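PDB 2WOP: clavulanic acid biosynthesis oligopeptide binding protein 2 from Streptomyces clavuligerus, which binds arginine and, as an extracellular solute-binding protein of the oligopeptide-binding family, probably serves peptide or amino-acid uptake linked to clavulanic acid biosynthesis. Local coordinates for the arginine site. Coordinates in Å, arbitrary orientation; residue numbers count along the deposited sequence, not the author numbering.

The arginine site. Residues 52, 54, 57, 303, 453-456, 480. With ARG (arginine), chain B.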
loop_
_atom_site.group_PDB
_atom_site.type_symbol
_atom_site.label_atom_id
_atom_site.label_comp_id
_atom_site.label_asym_id
_atom_site.label_seq_id
_atom_site.Cartn_x
_atom_site.Cartn_y
_atom_site.Cartn_z
ATOM N N TYR A 52 5.547 -2.951 -7.618
ATOM C CA TYR A 52 4.770 -2.078 -6.737
ATOM C C TYR A 52 3.474 -2.742 -6.232
ATOM O O TYR A 52 2.873 -2.269 -5.251
ATOM C CB TYR A 52 4.446 -0.742 -7.438
ATOM C CG TYR A 52 4.819 0.465 -6.616
ATOM C CD1 TYR A 52 5.767 1.375 -7.087
ATOM C CD2 TYR A 52 4.257 0.684 -5.360
ATOM C CE1 TYR A 52 6.136 2.488 -6.327
ATOM C CE2 TYR A 52 4.614 1.790 -4.596
ATOM C CZ TYR A 52 5.553 2.688 -5.084
ATOM O OH TYR A 52 5.919 3.776 -4.317
ATOM N N VAL A 54 0.891 -4.656 -4.244
ATOM C CA VAL A 54 0.871 -5.093 -2.837
ATOM C C VAL A 54 0.977 -6.618 -2.752
ATOM O O VAL A 54 1.719 -7.157 -1.926
ATOM C CB VAL A 54 -0.391 -4.654 -2.054
ATOM C CG1 VAL A 54 -0.201 -4.953 -0.578
ATOM C CG2 VAL A 54 -0.637 -3.190 -2.196
ATOM N N TRP A 57 4.450 -7.824 -3.395
ATOM C CA TRP A 57 5.275 -7.617 -2.183
ATOM C C TRP A 57 5.042 -8.744 -1.187
ATOM O O TRP A 57 5.968 -9.222 -0.533
ATOM C CB TRP A 57 4.949 -6.294 -1.524
ATOM C CG TRP A 57 5.456 -5.139 -2.297
ATOM C CD1 TRP A 57 5.742 -5.090 -3.647
ATOM C CD2 TRP A 57 5.742 -3.853 -1.776
ATOM N NE1 TRP A 57 6.193 -3.830 -3.982
ATOM C CE2 TRP A 57 6.195 -3.050 -2.855
ATOM C CE3 TRP A 57 5.659 -3.289 -0.489
ATOM C CZ2 TRP A 57 6.569 -1.699 -2.688
ATOM C CZ3 TRP A 57 6.019 -1.951 -0.324
ATOM C CH2 TRP A 57 6.477 -1.174 -1.420
ATOM N N PHE A 303 -6.772 1.207 2.770
ATOM C CA PHE A 303 -6.969 2.201 1.700
ATOM C C PHE A 303 -8.015 3.221 2.118
ATOM O O PHE A 303 -8.981 2.889 2.808
ATOM C CB PHE A 303 -7.400 1.558 0.374
ATOM C CG PHE A 303 -6.265 0.944 -0.408
ATOM C CD1 PHE A 303 -5.655 -0.234 0.028
ATOM C CD2 PHE A 303 -5.808 1.543 -1.569
ATOM C CE1 PHE A 303 -4.591 -0.813 -0.701
ATOM C CE2 PHE A 303 -4.757 0.978 -2.310
ATOM C CZ PHE A 303 -4.144 -0.194 -1.874
ATOM N N TRP A 453 -6.272 5.502 -2.147
ATOM C CA TRP A 453 -4.855 5.504 -1.804
ATOM C C TRP A 453 -4.586 4.519 -0.682
ATOM O O TRP A 453 -5.365 4.445 0.255
ATOM C CB TRP A 453 -4.483 6.901 -1.312
ATOM C CG TRP A 453 -3.216 6.990 -0.543
ATOM C CD1 TRP A 453 -3.095 7.165 0.814
ATOM C CD2 TRP A 453 -1.886 6.962 -1.066
ATOM N NE1 TRP A 453 -1.765 7.224 1.166
ATOM C CE2 TRP A 453 -0.999 7.093 0.037
ATOM C CE3 TRP A 453 -1.351 6.795 -2.348
ATOM C CZ2 TRP A 453 0.395 7.083 -0.114
ATOM C CZ3 TRP A 453 0.040 6.812 -2.508
ATOM C CH2 TRP A 453 0.897 6.951 -1.390
ATOM N N GLY A 454 -3.466 3.798 -0.779
ATOM C CA GLY A 454 -2.958 3.000 0.333
ATOM C C GLY A 454 -1.486 3.331 0.519
ATOM O O GLY A 454 -0.765 3.533 -0.464
ATOM N N ALA A 455 -1.054 3.402 1.775
ATOM C CA ALA A 455 0.329 3.738 2.113
ATOM C C ALA A 455 1.276 2.648 1.634
ATOM O O ALA A 455 0.908 1.475 1.621
ATOM C CB ALA A 455 0.467 3.900 3.608
ATOM N N ASP A 456 2.490 3.035 1.250
ATOM C CA ASP A 456 3.526 2.054 0.865
ATOM C C ASP A 456 4.252 1.457 2.068
ATOM O O ASP A 456 5.061 0.536 1.934
ATOM C CB ASP A 456 4.534 2.668 -0.109
ATOM C CG ASP A 456 3.885 3.116 -1.404
ATOM O OD1 ASP A 456 2.832 2.543 -1.788
ATOM O OD2 ASP A 456 4.422 4.046 -2.024
ATOM N N TRP A 480 0.584 12.104 -6.102
ATOM C CA TRP A 480 -0.427 11.753 -5.118
ATOM C C TRP A 480 -0.888 12.924 -4.269
ATOM O O TRP A 480 -1.868 12.803 -3.525
ATOM C CB TRP A 480 0.067 10.606 -4.241
ATOM C CG TRP A 480 -0.140 9.329 -4.941
ATOM C CD1 TRP A 480 0.794 8.571 -5.583
ATOM C CD2 TRP A 480 -1.391 8.685 -5.133
ATOM N NE1 TRP A 480 0.192 7.471 -6.159
ATOM C CE2 TRP A 480 -1.151 7.518 -5.885
ATOM C CE3 TRP A 480 -2.703 8.974 -4.720
ATOM C CZ2 TRP A 480 -2.173 6.631 -6.236
ATOM C CZ3 TRP A 480 -3.711 8.100 -5.075
ATOM C CH2 TRP A 480 -3.439 6.942 -5.823
HETATM N N ARG B . 0.498 3.785 -2.747
HETATM C CA ARG B . 0.191 3.214 -4.084
HETATM C C ARG B . -1.275 3.428 -4.449
HETATM O O ARG B . -2.136 3.757 -3.615
HETATM C CB ARG B . 0.517 1.724 -4.101
HETATM C CG ARG B . -0.244 0.942 -3.026
HETATM C CD ARG B . -0.190 -0.544 -3.293
HETATM N NE ARG B . 1.175 -1.079 -3.305
HETATM C CZ ARG B . 1.948 -1.212 -2.224
HETATM N NH1 ARG B . 1.512 -0.830 -1.022
HETATM N NH2 ARG B . 3.159 -1.735 -2.343
HETATM O OXT ARG B . -1.615 3.230 -5.608
HETATM O O HOH W 1 -0.973 0.004 0.344
#
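Free arginine lies largely buried in the ligand pocket of this solute-binding protein; segment 454-456 serves both its ends, and Tyr52 and Trp57 add to the guanidinium end. Main-chain atoms take the amino acid head: Gly454 O accepts from the alpha-amino nitrogen N at 2.6 Å, nearly along the C=O axis, and Gly454 N donates to carboxylate atom O in an almost straight bond (172° at H). Gly454 CA sits above the centre of the Phe303 ring, a close approach that the lack of a side chain may favour. Asp456, presumably ionised, would balance the positive amino and guanidinium groups. Its CB carries CG anti to the carbonyl carbon (chi1 -62°); from there OD1 accepts from the ligand's N at 2.8 Å, met from above the carboxylate plane, and makes a long salt bridge to guanidinium NH1 at 3.7 Å. The other tip, OD2, accepts from the Tyr52 hydroxyl OH, a second-shell bond that should fix the carboxylate's rotation. Tyr52 serves a second time, through its backbone: gripped side-on, Tyr52 O accepts from NE (2.8 Å), nearly along the C=O axis (171°), and from NH2, above the carbonyl plane. NH2 also sits over the centre of the Trp57 six-membered ring, a cation-pi contact suited to a broad electron-rich indole. Water 1 links NH1 to Ala455 O. Trp453 lays its six-membered face, at the CE3–CZ3 side, over the head, and points its CE3 edge at the face of Trp480, whose CZ2 lies 3.5 Å from carboxylate OXT. The site joins helix 54-63, strands 303-309 and 448-453, adjoining loops and Trp480's loop in the cleft between lobes usual for this family.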